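Local coordinates for malonyl CoA-acyl carrier protein transacylase (Burkholderia pseudomallei 1710b, PDB 3EZO) that probably catalyses transfer of the malonyl group from malonyl-CoA to holo-acyl carrier protein, yielding malonyl-ACP and free CoA, at residues T103-A107 / A108-A112; E187-E191 / K192-R196; S209-K212 / P213-D216. All coordinates share one frame; numbering follows the deposited sequence.

Contact 1 of 3, residues T103-A107 / A108-A112; sequences TALVA and AGAIA
L105 and V106 offer their carbonyls to A110 and G109 in a Schellman motif that ends helix 99-107. Just before it, A108 N makes the last regular helical bond, to A104 O at 2.9 Å, while its side chain faces P230 and I232. G109 comes next with phi 78°, the positive value that swings the chain off the helix; its N reaches V106 O at 3.0 Å from above the carbonyl plane, 64° out of it. A110 N then closes on L105 O, 2.8 Å, nearly in line with the C=O bond, and I111 N adds a weak bond to the same oxygen. The alanine methyl A110 CB also rests on L105 CD2, 3.7 Å. I111 places CG1 beside its backbone N (chi1 -61°) and, extended beyond it, brings CD1 to the other branch of L105; the two chains cross at a slant. Outside the pair, A116 and L119 of helix 113-128 cover I111. The carbonyl of I111 faces V106, with V106 CA 3.4 Å from I111 O in a CH...O contact. A water bridges the turn, donating to V106 O at 2.9 Å and to I111 O at 3.2 Å.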
# COMPACT_ATOMS: atom_id res chain seq x y z
N THR A 103 1.46 -5.36 5.56
CA THR A 103 2.80 -5.97 5.54
C THR A 103 3.69 -5.37 6.67
O THR A 103 4.44 -6.06 7.36
CB THR A 103 3.48 -5.70 4.16
OG1 THR A 103 2.53 -5.83 3.10
CG2 THR A 103 4.60 -6.66 3.92
N ALA A 104 3.59 -4.05 6.83
CA ALA A 104 4.27 -3.35 7.87
C ALA A 104 3.84 -3.90 9.23
O ALA A 104 4.68 -4.15 10.08
CB ALA A 104 3.92 -1.83 7.78
N LEU A 105 2.53 -4.11 9.44
CA LEU A 105 2.03 -4.67 10.71
C LEU A 105 2.55 -6.08 10.97
O LEU A 105 2.78 -6.48 12.15
CB LEU A 105 0.50 -4.65 10.75
CG LEU A 105 -0.08 -3.26 11.05
CD1 LEU A 105 -1.59 -3.27 10.85
CD2 LEU A 105 0.26 -2.75 12.47
N VAL A 106 2.73 -6.83 9.89
CA VAL A 106 3.29 -8.17 10.00
C VAL A 106 4.75 -8.11 10.37
O VAL A 106 5.15 -8.78 11.30
CB VAL A 106 3.13 -9.01 8.71
CG1 VAL A 106 3.89 -10.36 8.88
CG2 VAL A 106 1.65 -9.22 8.38
N ALA A 107 5.53 -7.32 9.65
CA ALA A 107 6.94 -7.10 9.99
C ALA A 107 7.09 -6.63 11.45
O ALA A 107 8.02 -7.05 12.14
CB ALA A 107 7.57 -6.09 9.03
N ALA A 108 6.17 -5.78 11.93
CA ALA A 108 6.18 -5.23 13.31
C ALA A 108 5.65 -6.21 14.35
O ALA A 108 5.59 -5.90 15.53
CB ALA A 108 5.34 -3.87 13.38
N GLY A 109 5.25 -7.39 13.93
CA GLY A 109 4.79 -8.41 14.91
C GLY A 109 3.38 -8.17 15.42
O GLY A 109 2.92 -8.80 16.36
N ALA A 110 2.66 -7.23 14.81
CA ALA A 110 1.29 -6.96 15.25
C ALA A 110 0.29 -8.02 14.75
O ALA A 110 -0.68 -8.33 15.42
CB ALA A 110 0.87 -5.51 14.82
N ILE A 111 0.52 -8.55 13.54
CA ILE A 111 -0.37 -9.51 12.92
C ILE A 111 0.49 -10.67 12.39
O ILE A 111 1.45 -10.43 11.69
CB ILE A 111 -1.18 -8.89 11.74
CG1 ILE A 111 -2.06 -7.71 12.21
CG2 ILE A 111 -2.10 -9.96 11.05
CD1 ILE A 111 -2.79 -6.94 11.02
N ALA A 112 0.16 -11.90 12.73
CA ALA A 112 0.94 -13.01 12.20
C ALA A 112 0.73 -13.11 10.68
O ALA A 112 -0.40 -12.94 10.18
CB ALA A 112 0.54 -14.34 12.92
O HOH W 1 4.43 -11.29 12.65

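Contact 2 of 3, residues E187-E191 / K192-R196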
# COMPACT_ATOMS: atom_id res chain seq x y z
N GLU A 187 -11.32 17.15 -15.94
CA GLU A 187 -11.55 18.30 -16.81
C GLU A 187 -11.17 19.61 -16.10
O GLU A 187 -10.38 20.41 -16.61
CB GLU A 187 -13.03 18.27 -17.15
CG GLU A 187 -13.51 19.19 -18.18
CD GLU A 187 -15.03 19.15 -18.18
OE1 GLU A 187 -15.58 18.03 -18.44
OE2 GLU A 187 -15.65 20.20 -17.85
N ILE A 188 -11.67 19.79 -14.88
CA ILE A 188 -11.30 20.97 -14.07
C ILE A 188 -9.78 21.02 -13.83
O ILE A 188 -9.15 22.10 -13.99
CB ILE A 188 -12.07 21.01 -12.72
CG1 ILE A 188 -13.58 21.12 -12.96
CG2 ILE A 188 -11.62 22.17 -11.85
CD1 ILE A 188 -14.40 21.17 -11.71
N ALA A 189 -9.19 19.87 -13.51
CA ALA A 189 -7.76 19.80 -13.18
C ALA A 189 -6.93 20.30 -14.35
O ALA A 189 -6.00 21.10 -14.18
CB ALA A 189 -7.36 18.41 -12.82
N LYS A 190 -7.26 19.80 -15.54
CA LYS A 190 -6.62 20.26 -16.79
C LYS A 190 -6.77 21.77 -16.98
O LYS A 190 -5.79 22.45 -17.26
CB LYS A 190 -7.15 19.51 -18.01
CG LYS A 190 -6.67 18.09 -18.11
CD LYS A 190 -7.57 17.22 -18.98
CE LYS A 190 -7.01 15.77 -19.15
NZ LYS A 190 -8.01 14.67 -19.46
N GLU A 191 -7.98 22.29 -16.76
CA GLU A 191 -8.20 23.74 -16.89
C GLU A 191 -7.30 24.52 -15.96
O GLU A 191 -6.84 25.60 -16.32
CB GLU A 191 -9.66 24.14 -16.56
CG GLU A 191 -10.74 23.57 -17.48
CD GLU A 191 -12.14 23.50 -16.81
OE1 GLU A 191 -12.32 23.97 -15.65
OE2 GLU A 191 -13.09 22.98 -17.44
N LYS A 192 -7.06 23.98 -14.76
CA LYS A 192 -6.24 24.64 -13.72
C LYS A 192 -4.74 24.43 -13.94
O LYS A 192 -3.91 24.91 -13.16
CB LYS A 192 -6.64 24.14 -12.32
CG LYS A 192 -7.95 24.71 -11.79
CD LYS A 192 -8.19 24.34 -10.33
CE LYS A 192 -9.14 25.33 -9.64
NZ LYS A 192 -10.40 25.56 -10.44
N GLY A 193 -4.39 23.69 -14.99
CA GLY A 193 -3.00 23.59 -15.43
C GLY A 193 -2.31 22.28 -15.10
O GLY A 193 -1.08 22.22 -15.16
N ALA A 194 -3.07 21.24 -14.76
CA ALA A 194 -2.47 19.94 -14.41
C ALA A 194 -1.63 19.44 -15.58
O ALA A 194 -2.07 19.53 -16.73
CB ALA A 194 -3.52 18.90 -14.04
N LYS A 195 -0.46 18.89 -15.28
CA LYS A 195 0.34 18.19 -16.29
C LYS A 195 -0.40 16.96 -16.78
O LYS A 195 -0.32 16.60 -17.95
CB LYS A 195 1.73 17.81 -15.76
N ARG A 196 -1.14 16.31 -15.90
CA ARG A 196 -1.89 15.13 -16.31
C ARG A 196 -3.07 14.94 -15.38
O ARG A 196 -2.99 15.23 -14.18
CB ARG A 196 -1.03 13.89 -16.26
CG ARG A 196 -1.57 12.73 -17.07
CD ARG A 196 -0.50 11.63 -17.32
NE ARG A 196 0.74 12.15 -17.90
CZ ARG A 196 1.90 11.48 -17.97
NH1 ARG A 196 2.02 10.23 -17.53
NH2 ARG A 196 2.98 12.08 -18.48
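K192 packs back over the last turn of helix 179-191, its chain running alongside I188 in the same direction. Starting at the backbone, K192 CB is 3.6 Å from both A189 O and I188 O, over the carbonyl end of the helix. CG, held beside the backbone N (chi1 -76°), stays close to I188 O. The chain then runs on extended through CD to CE and bends at the last torsion (chi4 50°); the side chain also touches T148 and V152 of helix 146-156. That bend leaves NZ 3.9 Å from I188 CG2, the branch of isoleucine nearest to it, and there the ammonium group forms a salt bridge with E155 OE1. The carboxylate of E191 is not its partner: OE1 of E191 stays 5.8 Å from K192 NZ.

Along the backbone, K192 N makes the last helical bond, to I188 O at 2.9 Å, with a weak second one to A189 O. A Schellman motif follows. G193, with positive phi, sends its N to K190 O, approaching from above the carbonyl plane. A194 N closes the motif on A189 O, 3.0 Å with 160° at the hydrogen, and its methyl meets A189 CB at 4.1 Å; L144 touches both alanines. K190 leaves on another course, its NZ bonding to A197 O. Past the turn, K195 and R196 both face L142 in a classic beta bulge where the edge strand 196-199 begins.

The chemistry is divided: backbone N-H groups satisfy the carbonyls of I188, A189 and K190, while the side chain of K192 lies against T148 and V152. Its charge, carried to E155, would probably also interact favourably with the negative end of helix 179-191.

Contact 3 of 3, residues S209-K212 / P213-D216; sequences SLLK and PASD
Helix 212-223 begins here, with L211 at its N-cap position, directly after a short 3-10 turn at 209-210. L211 O accepts from A214 N at 2.8 Å, the donor standing 43° above the carbonyl plane, and receives a longer, weak bond from S215 N. P213, having no N-H to give, occupies the first turn, where no helical donor is needed of it. One turn on, D216 N bonds to K212 O in the carbonyl plane, 3.0 Å. The same two residues also meet through their side chains. With chi1 near 171°, K212 sends CG away from its own N, runs out extended and turns back at chi4, -66°, which brings NZ over to D216. NZ donates to the syn lone pair of D216 OD2 at 2.6 Å, a short salt bridge. The other carboxylate oxygen, OD1, pairs with R219, giving the carboxylate two cationic partners, one for each oxygen. On the inner side, L211 CG packs on A214 CB, 4.0 Å, and L211 also touches A130, P205 and A258, while S215 OG bonds to V254 O. The side chain of L211 lies about 6 Å from that of H207, predicted to be catalytic. Proline in a first turn, where its missing N-H costs no helical bond, and an i to i+4 salt bridge spanning one turn are both typical of a helix N terminus, here just beyond the probable active-site histidine.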
# COMPACT_ATOMS: atom_id res chain seq x y z
N SER A 209 -15.11 7.87 0.51
CA SER A 209 -16.23 7.65 1.43
C SER A 209 -17.28 6.71 0.88
O SER A 209 -18.03 6.11 1.64
CB SER A 209 -16.87 9.00 1.80
OG SER A 209 -17.34 9.69 0.65
N LEU A 210 -17.34 6.54 -0.45
CA LEU A 210 -18.23 5.52 -1.05
C LEU A 210 -17.90 4.11 -0.63
O LEU A 210 -18.75 3.22 -0.70
CB LEU A 210 -18.27 5.62 -2.55
CG LEU A 210 -18.52 7.01 -3.12
CD1 LEU A 210 -18.62 6.84 -4.65
CD2 LEU A 210 -19.74 7.56 -2.49
N LEU A 211 -16.67 3.88 -0.15
CA LEU A 211 -16.28 2.55 0.26
C LEU A 211 -16.63 2.21 1.71
O LEU A 211 -16.17 1.19 2.20
CB LEU A 211 -14.78 2.31 -0.01
CG LEU A 211 -14.52 1.05 -0.86
CD1 LEU A 211 -14.88 1.25 -2.34
CD2 LEU A 211 -13.08 0.58 -0.74
N LYS A 212 -17.47 3.01 2.39
CA LYS A 212 -17.82 2.71 3.77
C LYS A 212 -18.26 1.25 4.00
O LYS A 212 -17.96 0.69 5.07
CB LYS A 212 -18.95 3.62 4.25
CG LYS A 212 -19.55 3.25 5.61
CD LYS A 212 -20.81 4.05 5.90
CE LYS A 212 -21.52 3.62 7.19
NZ LYS A 212 -22.08 2.26 7.20
N PRO A 213 -19.00 0.65 3.04
CA PRO A 213 -19.43 -0.73 3.30
C PRO A 213 -18.25 -1.70 3.43
O PRO A 213 -18.33 -2.61 4.20
CB PRO A 213 -20.33 -1.05 2.10
CG PRO A 213 -20.81 0.32 1.57
CD PRO A 213 -19.72 1.27 1.89
N ALA A 214 -17.13 -1.43 2.77
CA ALA A 214 -15.95 -2.25 2.91
C ALA A 214 -15.40 -2.11 4.33
O ALA A 214 -15.02 -3.12 4.94
CB ALA A 214 -14.89 -1.85 1.85
N SER A 215 -15.36 -0.88 4.84
CA SER A 215 -14.94 -0.64 6.22
C SER A 215 -15.80 -1.44 7.20
O SER A 215 -15.28 -2.01 8.16
CB SER A 215 -15.00 0.86 6.59
OG SER A 215 -14.01 1.56 5.89
N ASP A 216 -17.10 -1.49 6.95
CA ASP A 216 -17.99 -2.20 7.85
C ASP A 216 -17.71 -3.70 7.87
O ASP A 216 -17.72 -4.31 8.92
CB ASP A 216 -19.45 -1.94 7.47
CG ASP A 216 -19.86 -0.49 7.72
OD1 ASP A 216 -19.29 0.10 8.67
OD2 ASP A 216 -20.70 0.04 6.97

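How the contacts relate
From the N terminus, contact 1 comes first, turning the chain from helix 99-107, which follows the predicted nucleophile S98, into helix 113-128. Contact 2 then joins helix 179-191 to strand 196-199, at the edge of the four-stranded antiparallel sheet. Beyond that strand and H207, contact 3 leads the loop into helix 212-223. The three lie in series; none nests in or crosses another, and each closes only a local turn. Two of them end helices, whereas contact 3 starts one. Contacts 1 and 2 sit on opposite sides of the chain's centre, their centres 40 Å apart, while contacts 1 and 3 come closest, nearest atoms about 14 Å apart.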